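Long-range contacts in hydroquinone dioxygenase small subunit (Pseudomonas sp., PDB 4ZXA), which pairs with a large subunit to form PnpCD, an Fe2+-dependent hydroquinone 1,2-dioxygenase, and is presumed to share in its dioxygenase activity: residues Ala32-Ser38 against Trp162-Lys168; His79-Val85 against His128-Ala134; Glu105-Leu109 against Thr152-Leu157. Numbering follows the deposited sequence.

Interaction 1: Ala32-Ser38 against Trp162-Lys168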
loop_
_atom_site.group_PDB
_atom_site.type_symbol
_atom_site.label_atom_id
_atom_site.label_comp_id
_atom_site.label_asym_id
_atom_site.label_seq_id
_atom_site.Cartn_x
_atom_site.Cartn_y
_atom_site.Cartn_z
ATOM N N ALA A 32 -26.162 13.242 1.784
ATOM C CA ALA A 32 -26.022 12.579 3.076
ATOM C C ALA A 32 -27.245 11.719 3.404
ATOM O O ALA A 32 -27.130 10.687 4.064
ATOM C CB ALA A 32 -25.768 13.610 4.175
ATOM N N ARG A 33 -28.413 12.162 2.947
ATOM C CA ARG A 33 -29.646 11.370 2.994
ATOM C C ARG A 33 -29.406 9.886 2.751
ATOM O O ARG A 33 -29.933 9.029 3.450
ATOM C CB ARG A 33 -30.570 11.812 1.862
ATOM C CG ARG A 33 -31.528 12.898 2.184
ATOM C CD ARG A 33 -32.760 12.738 1.324
ATOM N NE ARG A 33 -32.520 13.017 -0.090
ATOM C CZ ARG A 33 -33.021 12.299 -1.095
ATOM N NH1 ARG A 33 -33.782 11.231 -0.848
ATOM N NH2 ARG A 33 -32.755 12.648 -2.349
ATOM N N HIS A 34 -28.638 9.594 1.711
ATOM C CA HIS A 34 -28.525 8.230 1.218
ATOM C C HIS A 34 -27.980 7.262 2.272
ATOM O O HIS A 34 -28.221 6.059 2.187
ATOM C CB HIS A 34 -27.703 8.192 -0.083
ATOM C CG HIS A 34 -28.345 8.922 -1.228
ATOM N ND1 HIS A 34 -27.620 9.634 -2.165
ATOM C CD2 HIS A 34 -29.648 9.051 -1.590
ATOM C CE1 HIS A 34 -28.445 10.171 -3.046
ATOM N NE2 HIS A 34 -29.679 9.834 -2.722
ATOM N N TYR A 35 -27.284 7.792 3.278
ATOM C CA TYR A 35 -26.581 6.956 4.258
ATOM C C TYR A 35 -27.358 6.704 5.546
ATOM O O TYR A 35 -26.824 6.110 6.484
ATOM C CB TYR A 35 -25.197 7.546 4.584
ATOM C CG TYR A 35 -24.333 7.686 3.360
ATOM C CD1 TYR A 35 -23.601 6.613 2.885
ATOM C CD2 TYR A 35 -24.281 8.881 2.652
ATOM C CE1 TYR A 35 -22.820 6.732 1.735
ATOM C CE2 TYR A 35 -23.505 9.012 1.499
ATOM C CZ TYR A 35 -22.778 7.929 1.049
ATOM O OH TYR A 35 -22.004 8.033 -0.074
ATOM N N ALA A 36 -28.610 7.149 5.591
ATOM C CA ALA A 36 -29.450 6.981 6.785
ATOM C C ALA A 36 -28.636 7.051 8.083
ATOM O O ALA A 36 -28.679 6.153 8.909
ATOM C CB ALA A 36 -30.238 5.666 6.709
ATOM N N PHE A 37 -27.890 8.136 8.241
ATOM C CA PHE A 37 -26.866 8.238 9.277
ATOM C C PHE A 37 -27.397 8.814 10.587
ATOM O O PHE A 37 -27.690 10.008 10.666
ATOM C CB PHE A 37 -25.728 9.116 8.767
ATOM C CG PHE A 37 -24.459 8.977 9.551
ATOM C CD1 PHE A 37 -23.512 8.032 9.192
ATOM C CD2 PHE A 37 -24.207 9.799 10.647
ATOM C CE1 PHE A 37 -22.327 7.900 9.913
ATOM C CE2 PHE A 37 -23.030 9.678 11.377
ATOM C CZ PHE A 37 -22.085 8.728 11.009
ATOM N N SER A 38 -27.523 7.977 11.608
ATOM C CA SER A 38 -27.917 8.467 12.927
ATOM C C SER A 38 -26.957 7.979 14.009
ATOM O O SER A 38 -25.933 7.378 13.714
ATOM C CB SER A 38 -29.345 8.039 13.259
ATOM O OG SER A 38 -29.407 6.654 13.532
ATOM N N TRP A 162 -37.214 8.886 10.239
ATOM C CA TRP A 162 -35.916 9.086 9.609
ATOM C C TRP A 162 -35.531 10.563 9.516
ATOM O O TRP A 162 -34.426 10.948 9.888
ATOM C CB TRP A 162 -35.869 8.398 8.227
ATOM C CG TRP A 162 -36.232 6.938 8.303
ATOM C CD1 TRP A 162 -37.446 6.386 8.043
ATOM C CD2 TRP A 162 -35.371 5.851 8.689
ATOM N NE1 TRP A 162 -37.406 5.028 8.249
ATOM C CE2 TRP A 162 -36.145 4.672 8.646
ATOM C CE3 TRP A 162 -34.022 5.764 9.076
ATOM C CZ2 TRP A 162 -35.620 3.416 8.962
ATOM C CZ3 TRP A 162 -33.501 4.520 9.394
ATOM C CH2 TRP A 162 -34.303 3.359 9.336
ATOM N N ALA A 163 -36.439 11.394 9.032
ATOM C CA ALA A 163 -36.109 12.799 8.812
ATOM C C ALA A 163 -35.691 13.471 10.117
ATOM O O ALA A 163 -34.913 14.423 10.116
ATOM C CB ALA A 163 -37.274 13.537 8.156
ATOM N N GLU A 164 -36.183 12.945 11.229
ATOM C CA GLU A 164 -35.849 13.490 12.535
ATOM C C GLU A 164 -34.475 13.055 13.028
ATOM O O GLU A 164 -33.793 13.822 13.716
ATOM C CB GLU A 164 -36.871 13.050 13.573
ATOM C CG GLU A 164 -38.209 13.741 13.520
ATOM C CD GLU A 164 -39.080 13.321 14.696
ATOM O OE1 GLU A 164 -38.619 13.473 15.855
ATOM O OE2 GLU A 164 -40.201 12.813 14.466
ATOM N N ILE A 165 -34.080 11.820 12.711
ATOM C CA ILE A 165 -32.868 11.253 13.310
ATOM C C ILE A 165 -31.621 11.181 12.417
ATOM O O ILE A 165 -30.510 11.107 12.932
ATOM C CB ILE A 165 -33.108 9.859 13.929
ATOM C CG1 ILE A 165 -33.677 8.879 12.895
ATOM C CG2 ILE A 165 -34.003 9.963 15.131
ATOM C CD1 ILE A 165 -33.383 7.419 13.234
ATOM N N CYS A 166 -31.792 11.199 11.100
ATOM C CA CYS A 166 -30.649 11.022 10.197
ATOM C C CYS A 166 -30.174 12.331 9.607
ATOM O O CYS A 166 -30.940 13.283 9.493
ATOM C CB CYS A 166 -30.995 10.058 9.065
ATOM S SG CYS A 166 -31.532 8.450 9.650
ATOM N N LEU A 167 -28.905 12.362 9.221
ATOM C CA LEU A 167 -28.342 13.516 8.548
ATOM C C LEU A 167 -29.057 13.751 7.237
ATOM O O LEU A 167 -29.546 12.815 6.616
ATOM C CB LEU A 167 -26.867 13.297 8.272
ATOM C CG LEU A 167 -25.979 13.174 9.499
ATOM C CD1 LEU A 167 -24.535 12.946 9.049
ATOM C CD2 LEU A 167 -26.110 14.450 10.337
ATOM N N LYS A 168 -29.097 15.009 6.811
ATOM C CA LYS A 168 -29.836 15.394 5.624
ATOM C C LYS A 168 -29.061 16.482 4.878
ATOM O O LYS A 168 -28.204 16.204 4.025
ATOM C CB LYS A 168 -31.227 15.885 6.028
ATOM C CG LYS A 168 -32.215 16.080 4.885
ATOM C CD LYS A 168 -33.593 15.533 5.277
ATOM C CE LYS A 168 -34.705 16.007 4.338
ATOM N NZ LYS A 168 -34.311 15.875 2.904
ATOM O OXT LYS A 168 -29.264 17.672 5.121
HETATM O O HOH W 1 -28.462 10.244 6.558
HETATM O O HOH W 2 -29.097 14.777 1.987
HETATM O O HOH W 3 -28.126 12.288 12.446
#

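Interaction 2: His79-Val85 against His128-Ala134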
loop_
_atom_site.group_PDB
_atom_site.type_symbol
_atom_site.label_atom_id
_atom_site.label_comp_id
_atom_site.label_asym_id
_atom_site.label_seq_id
_atom_site.Cartn_x
_atom_site.Cartn_y
_atom_site.Cartn_z
ATOM N N HIS A 79 -41.388 -14.931 17.049
ATOM C CA HIS A 79 -40.041 -15.387 16.682
ATOM C C HIS A 79 -39.015 -14.852 17.669
ATOM O O HIS A 79 -39.313 -13.954 18.445
ATOM C CB HIS A 79 -39.702 -14.889 15.291
ATOM C CG HIS A 79 -39.864 -13.417 15.148
ATOM N ND1 HIS A 79 -38.984 -12.514 15.710
ATOM C CD2 HIS A 79 -40.824 -12.679 14.540
ATOM C CE1 HIS A 79 -39.386 -11.287 15.435
ATOM N NE2 HIS A 79 -40.504 -11.359 14.732
ATOM N N ASP A 80 -37.809 -15.396 17.644
ATOM C CA ASP A 80 -36.724 -14.859 18.462
ATOM C C ASP A 80 -36.436 -13.373 18.210
ATOM O O ASP A 80 -36.547 -12.874 17.078
ATOM C CB ASP A 80 -35.448 -15.642 18.217
ATOM C CG ASP A 80 -35.513 -17.046 18.767
ATOM O OD1 ASP A 80 -36.291 -17.264 19.714
ATOM O OD2 ASP A 80 -34.778 -17.925 18.263
ATOM N N GLU A 81 -36.056 -12.679 19.281
ATOM C CA GLU A 81 -35.560 -11.301 19.226
ATOM C C GLU A 81 -34.316 -11.220 20.093
ATOM O O GLU A 81 -34.025 -12.135 20.868
ATOM C CB GLU A 81 -36.608 -10.315 19.751
ATOM C CG GLU A 81 -37.799 -10.121 18.838
ATOM C CD GLU A 81 -38.967 -9.460 19.548
ATOM O OE1 GLU A 81 -39.410 -9.997 20.586
ATOM O OE2 GLU A 81 -39.450 -8.407 19.071
ATOM N N PHE A 82 -33.572 -10.131 19.978
ATOM C CA PHE A 82 -32.378 -9.996 20.791
ATOM C C PHE A 82 -32.234 -8.577 21.303
ATOM O O PHE A 82 -32.684 -7.634 20.660
ATOM C CB PHE A 82 -31.153 -10.381 19.974
ATOM C CG PHE A 82 -31.194 -11.778 19.453
ATOM C CD1 PHE A 82 -30.690 -12.825 20.210
ATOM C CD2 PHE A 82 -31.749 -12.053 18.211
ATOM C CE1 PHE A 82 -30.723 -14.133 19.734
ATOM C CE2 PHE A 82 -31.800 -13.352 17.727
ATOM C CZ PHE A 82 -31.281 -14.399 18.486
ATOM N N ALA A 83 -31.608 -8.421 22.463
ATOM C CA ALA A 83 -31.393 -7.092 23.028
ATOM C C ALA A 83 -29.945 -6.939 23.447
ATOM O O ALA A 83 -29.383 -7.837 24.099
ATOM C CB ALA A 83 -32.315 -6.855 24.215
ATOM N N ILE A 84 -29.342 -5.819 23.043
ATOM C CA ILE A 84 -28.008 -5.430 23.502
ATOM C C ILE A 84 -28.111 -4.169 24.330
ATOM O O ILE A 84 -28.622 -3.148 23.864
ATOM C CB ILE A 84 -27.062 -5.064 22.342
ATOM C CG1 ILE A 84 -27.203 -6.044 21.175
ATOM C CG2 ILE A 84 -25.609 -4.963 22.848
ATOM C CD1 ILE A 84 -26.311 -7.210 21.294
ATOM N N VAL A 85 -27.607 -4.220 25.552
ATOM C CA VAL A 85 -27.574 -3.024 26.380
ATOM C C VAL A 85 -26.351 -2.194 26.032
ATOM O O VAL A 85 -25.220 -2.620 26.252
ATOM C CB VAL A 85 -27.546 -3.380 27.863
ATOM C CG1 VAL A 85 -27.248 -2.130 28.701
ATOM C CG2 VAL A 85 -28.866 -4.011 28.253
ATOM N N HIS A 128 -23.749 -6.092 27.201
ATOM C CA HIS A 128 -24.367 -7.388 27.422
ATOM C C HIS A 128 -25.533 -7.653 26.474
ATOM O O HIS A 128 -26.306 -6.750 26.127
ATOM C CB HIS A 128 -24.826 -7.533 28.874
ATOM C CG HIS A 128 -23.700 -7.494 29.862
ATOM N ND1 HIS A 128 -23.911 -7.375 31.213
ATOM C CD2 HIS A 128 -22.361 -7.552 29.682
ATOM C CE1 HIS A 128 -22.737 -7.374 31.840
ATOM N NE2 HIS A 128 -21.787 -7.480 30.923
ATOM N N GLN A 129 -25.655 -8.913 26.070
ATOM C CA GLN A 129 -26.689 -9.338 25.143
ATOM C C GLN A 129 -27.505 -10.473 25.782
ATOM O O GLN A 129 -26.963 -11.325 26.496
ATOM C CB GLN A 129 -26.031 -9.797 23.828
ATOM C CG GLN A 129 -26.970 -10.323 22.748
ATOM C CD GLN A 129 -26.234 -10.665 21.442
ATOM O OE1 GLN A 129 -25.517 -9.831 20.880
ATOM N NE2 GLN A 129 -26.409 -11.898 20.959
ATOM N N CYS A 130 -28.809 -10.474 25.538
ATOM C CA CYS A 130 -29.603 -11.630 25.892
ATOM C C CYS A 130 -30.533 -12.025 24.748
ATOM O O CYS A 130 -30.901 -11.197 23.904
ATOM C CB CYS A 130 -30.406 -11.380 27.180
ATOM S SG CYS A 130 -31.897 -10.407 26.938
ATOM N N LEU A 131 -30.906 -13.301 24.735
ATOM C CA LEU A 131 -31.950 -13.810 23.850
ATOM C C LEU A 131 -33.342 -13.443 24.401
ATOM O O LEU A 131 -33.593 -13.524 25.603
ATOM C CB LEU A 131 -31.811 -15.335 23.703
ATOM C CG LEU A 131 -32.951 -16.205 23.146
ATOM C CD1 LEU A 131 -33.316 -15.840 21.709
ATOM C CD2 LEU A 131 -32.558 -17.666 23.220
ATOM N N LEU A 132 -34.224 -13.008 23.513
ATOM C CA LEU A 132 -35.627 -12.832 23.840
ATOM C C LEU A 132 -36.400 -13.949 23.139
ATOM O O LEU A 132 -36.873 -13.771 22.018
ATOM C CB LEU A 132 -36.107 -11.462 23.367
ATOM C CG LEU A 132 -35.283 -10.306 23.944
ATOM C CD1 LEU A 132 -35.620 -8.999 23.242
ATOM C CD2 LEU A 132 -35.481 -10.181 25.461
ATOM N N PRO A 133 -36.532 -15.106 23.808
ATOM C CA PRO A 133 -37.057 -16.342 23.207
ATOM C C PRO A 133 -38.460 -16.148 22.644
ATOM O O PRO A 133 -39.297 -15.474 23.272
ATOM C CB PRO A 133 -37.117 -17.324 24.381
ATOM C CG PRO A 133 -36.271 -16.707 25.468
ATOM C CD PRO A 133 -36.354 -15.223 25.264
ATOM N N ALA A 134 -38.715 -16.737 21.476
ATOM C CA ALA A 134 -40.039 -16.677 20.887
ATOM C C ALA A 134 -41.031 -17.376 21.803
ATOM O O ALA A 134 -40.736 -18.444 22.355
ATOM C CB ALA A 134 -40.048 -17.325 19.497
HETATM O O HOH W 4 -39.445 -12.391 21.485
#

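Interaction 3: Glu105-Leu109 against Thr152-Leu157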
loop_
_atom_site.group_PDB
_atom_site.type_symbol
_atom_site.label_atom_id
_atom_site.label_comp_id
_atom_site.label_asym_id
_atom_site.label_seq_id
_atom_site.Cartn_x
_atom_site.Cartn_y
_atom_site.Cartn_z
ATOM N N GLU A 105 -45.109 -11.524 12.750
ATOM C CA GLU A 105 -43.766 -11.003 12.953
ATOM C C GLU A 105 -43.786 -9.632 13.595
ATOM O O GLU A 105 -44.733 -8.855 13.413
ATOM C CB GLU A 105 -43.019 -10.942 11.619
ATOM C CG GLU A 105 -42.885 -12.290 10.932
ATOM C CD GLU A 105 -41.955 -12.249 9.729
ATOM O OE1 GLU A 105 -41.969 -11.233 9.002
ATOM O OE2 GLU A 105 -41.203 -13.230 9.532
ATOM N N GLY A 106 -42.728 -9.335 14.339
ATOM C CA GLY A 106 -42.616 -8.052 15.006
ATOM C C GLY A 106 -42.975 -8.183 16.472
ATOM O O GLY A 106 -43.725 -9.066 16.866
ATOM N N THR A 107 -42.423 -7.315 17.300
ATOM C CA THR A 107 -42.776 -7.370 18.701
ATOM C C THR A 107 -44.195 -6.826 18.887
ATOM O O THR A 107 -44.593 -5.861 18.237
ATOM C CB THR A 107 -41.739 -6.668 19.602
ATOM O OG1 THR A 107 -42.418 -5.866 20.568
ATOM C CG2 THR A 107 -40.791 -5.823 18.789
ATOM N N HIS A 108 -44.959 -7.495 19.743
ATOM C CA HIS A 108 -46.323 -7.093 20.051
ATOM C C HIS A 108 -46.490 -6.882 21.559
ATOM O O HIS A 108 -45.756 -7.467 22.370
ATOM C CB HIS A 108 -47.319 -8.159 19.559
ATOM C CG HIS A 108 -47.372 -8.291 18.065
ATOM N ND1 HIS A 108 -48.263 -7.581 17.288
ATOM C CD2 HIS A 108 -46.635 -9.037 17.208
ATOM C CE1 HIS A 108 -48.070 -7.883 16.012
ATOM N NE2 HIS A 108 -47.085 -8.757 15.939
ATOM N N LEU A 109 -47.464 -6.054 21.928
ATOM C CA LEU A 109 -47.858 -5.891 23.327
ATOM C C LEU A 109 -48.464 -7.183 23.868
ATOM O O LEU A 109 -49.424 -7.690 23.308
ATOM C CB LEU A 109 -48.863 -4.760 23.449
ATOM C CG LEU A 109 -48.284 -3.366 23.227
ATOM C CD1 LEU A 109 -49.413 -2.354 23.291
ATOM C CD2 LEU A 109 -47.201 -3.029 24.256
ATOM N N THR A 152 -34.904 -7.180 15.585
ATOM C CA THR A 152 -36.224 -7.777 15.428
ATOM C C THR A 152 -36.797 -7.524 14.031
ATOM O O THR A 152 -36.043 -7.274 13.089
ATOM C CB THR A 152 -37.203 -7.279 16.540
ATOM O OG1 THR A 152 -38.424 -8.030 16.486
ATOM C CG2 THR A 152 -37.502 -5.784 16.390
ATOM N N ILE A 153 -38.124 -7.576 13.902
ATOM C CA ILE A 153 -38.784 -7.357 12.621
ATOM C C ILE A 153 -39.804 -6.232 12.732
ATOM O O ILE A 153 -40.507 -6.138 13.725
ATOM C CB ILE A 153 -39.475 -8.654 12.151
ATOM C CG1 ILE A 153 -38.430 -9.771 12.021
ATOM C CG2 ILE A 153 -40.260 -8.427 10.853
ATOM C CD1 ILE A 153 -38.992 -11.116 11.581
ATOM N N LYS A 154 -39.881 -5.374 11.717
ATOM C CA LYS A 154 -40.809 -4.239 11.747
ATOM C C LYS A 154 -42.196 -4.724 12.155
ATOM O O LYS A 154 -42.722 -5.675 11.572
ATOM C CB LYS A 154 -40.873 -3.539 10.384
ATOM C CG LYS A 154 -40.968 -2.010 10.442
ATOM C CD LYS A 154 -42.316 -1.532 9.965
ATOM C CE LYS A 154 -42.298 -1.039 8.538
ATOM N NZ LYS A 154 -41.673 0.294 8.452
ATOM N N GLY A 155 -42.764 -4.078 13.174
ATOM C CA GLY A 155 -44.078 -4.419 13.690
ATOM C C GLY A 155 -44.918 -3.210 14.078
ATOM O O GLY A 155 -44.546 -2.070 13.785
ATOM N N PRO A 156 -46.061 -3.457 14.737
ATOM C CA PRO A 156 -47.039 -2.434 15.143
ATOM C C PRO A 156 -46.446 -1.355 16.046
ATOM O O PRO A 156 -46.926 -0.221 16.004
ATOM C CB PRO A 156 -48.067 -3.231 15.949
ATOM C CG PRO A 156 -47.923 -4.632 15.493
ATOM C CD PRO A 156 -46.466 -4.809 15.156
ATOM N N LEU A 157 -45.441 -1.720 16.845
ATOM C CA LEU A 157 -44.778 -0.814 17.788
ATOM C C LEU A 157 -43.574 -0.050 17.214
ATOM O O LEU A 157 -43.037 0.850 17.867
ATOM C CB LEU A 157 -44.310 -1.593 19.020
ATOM C CG LEU A 157 -45.315 -1.973 20.113
ATOM C CD1 LEU A 157 -46.774 -1.895 19.635
ATOM C CD2 LEU A 157 -44.993 -3.347 20.710
HETATM O O HOH W 5 -43.595 -3.934 16.927
#

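Interaction 1: Ala32-Ser38 against Trp162-Lys168
L167 points its side chain into the centre of this contact: its CD1 lies 3.5 Å from F37 CD2 and its CB 4.3 Å from A32 CB. V25 of strand 24-27 touches all three side chains. A second apolar cluster forms around A36, whose CB is 4.3 Å from C166 SG and 4.4 Å from W162 CZ3. The backbones meet at F37 O, which accepts a hydrogen bond from L167 N (3.0 Å) and a CA-H...O contact from C166 CA (3.2 Å). The C-terminal tail, which leaves the helical conformation at C166 after helix 162-165, is thereby laid against the short 3-10 turn 32-35 and the loop that follows it. S38 opens strand 38-39 and pairs antiparallel with a strand of the large subunit, so the contact joins the end of the cupin-family chain to a loop at the subunit interface. Three waters bridge the backbones. Water 1 donates to A32 O (2.9 Å) and L167 O (2.8 Å) and accepts from F37 N (2.8 Å); water 3 donates to F37 O (2.9 Å) and I165 O (2.7 Å). At the outer edge water 2 ties R33 N (2.9 Å) to K168 O (2.6 Å), part of the terminal carboxylate. Outermost, the like charges R33 NE and K168 NZ stand 4.5 Å apart. R33 is balanced by salt bridges to E31 and to E338 of the large subunit, while K168 NZ has a long, weak ion pair with the terminal carboxylate of F339 of the large subunit.

Interaction 2: His79-Val85 against His128-Ala134
Backbone hydrogen bonds zip the two strands together. E81 and L132 form a reciprocal pair (E81 N to L132 O 3.1 Å, L132 N to E81 O 2.8 Å), as do A83 and C130 (A83 N to C130 O 3.2 Å, C130 N to A83 O 3.1 Å); V85 N adds a bond to H128 O (2.9 Å). Apolar contacts flank them: F82 CE1 reaches L131 CD1 at 3.7 Å, a non-hydrogen-bonded pair, while on the other face A83 CB lies 4.1 Å from L132 CD1. Just beyond the end of strand 128-132, D80 OD1 accepts from A134 N (3.0 Å), and D80 OD2 makes a salt bridge to R174 of the large subunit. The axes of strands 81-85 and 128-132 come within 4.6 Å, their directions 158° apart. H128-C130 also pair with a strand of the large subunit, so the strand at the edge of the sheet within this chain carries it across the interface, in a β-barrel of the jelly-roll type expected of the cupin fold.

Interaction 3: Glu105-Leu109 against Thr152-Leu157
L157 packs its side chain against T107-L109: its CD2 lies 3.5 Å from T107 O, 3.6 Å from T107 OG1 and 4.1 Å from L109 CG. Beside it the P156 ring meets the H108 imidazole, with P156 CG 3.3 Å from H108 CE1. At the other end I153 CD1 lies 3.7 Å from E105 CD, the carbon of a carboxylate that K239 of the large subunit holds in a salt bridge. Between them the backbones come close at two glycines, G106 CA and G155 CA being 4.1 Å apart; a side chain on G106 would collide with G155. G106 CA also makes a CA-H...O contact with I153 O at 3.1 Å. Water 5 donates to T107 O (2.5 Å) and accepts from L157 N (2.9 Å). With direct hydrogen bonding between the segments absent, the end of strand 145-153 and the loop after it are held against residues 105-109 by apolar fit, glycine approach and a single bridging water.

Interactions 2 and 3 form one continuous region, with centres 13 Å apart: E81 OE2 lies 2.8 Å from T152 OG1 and H79 NE2 3.0 Å from G106 N, both probable hydrogen bonds. Strands 81-87 and 145-153, one from each contact, are neighbours in the same sheet, and the segments of the two contacts alternate along the chain. Interaction 1 stands apart. Its centre is 26 Å from that of interaction 2, on the opposite side of the chain's centre, and 23 Å from that of interaction 3, with nearest atoms about 14 Å and 6 Å away. All three have partners on the large subunit, those of interactions 2 and 3 including closely spaced residues, T235 to K239.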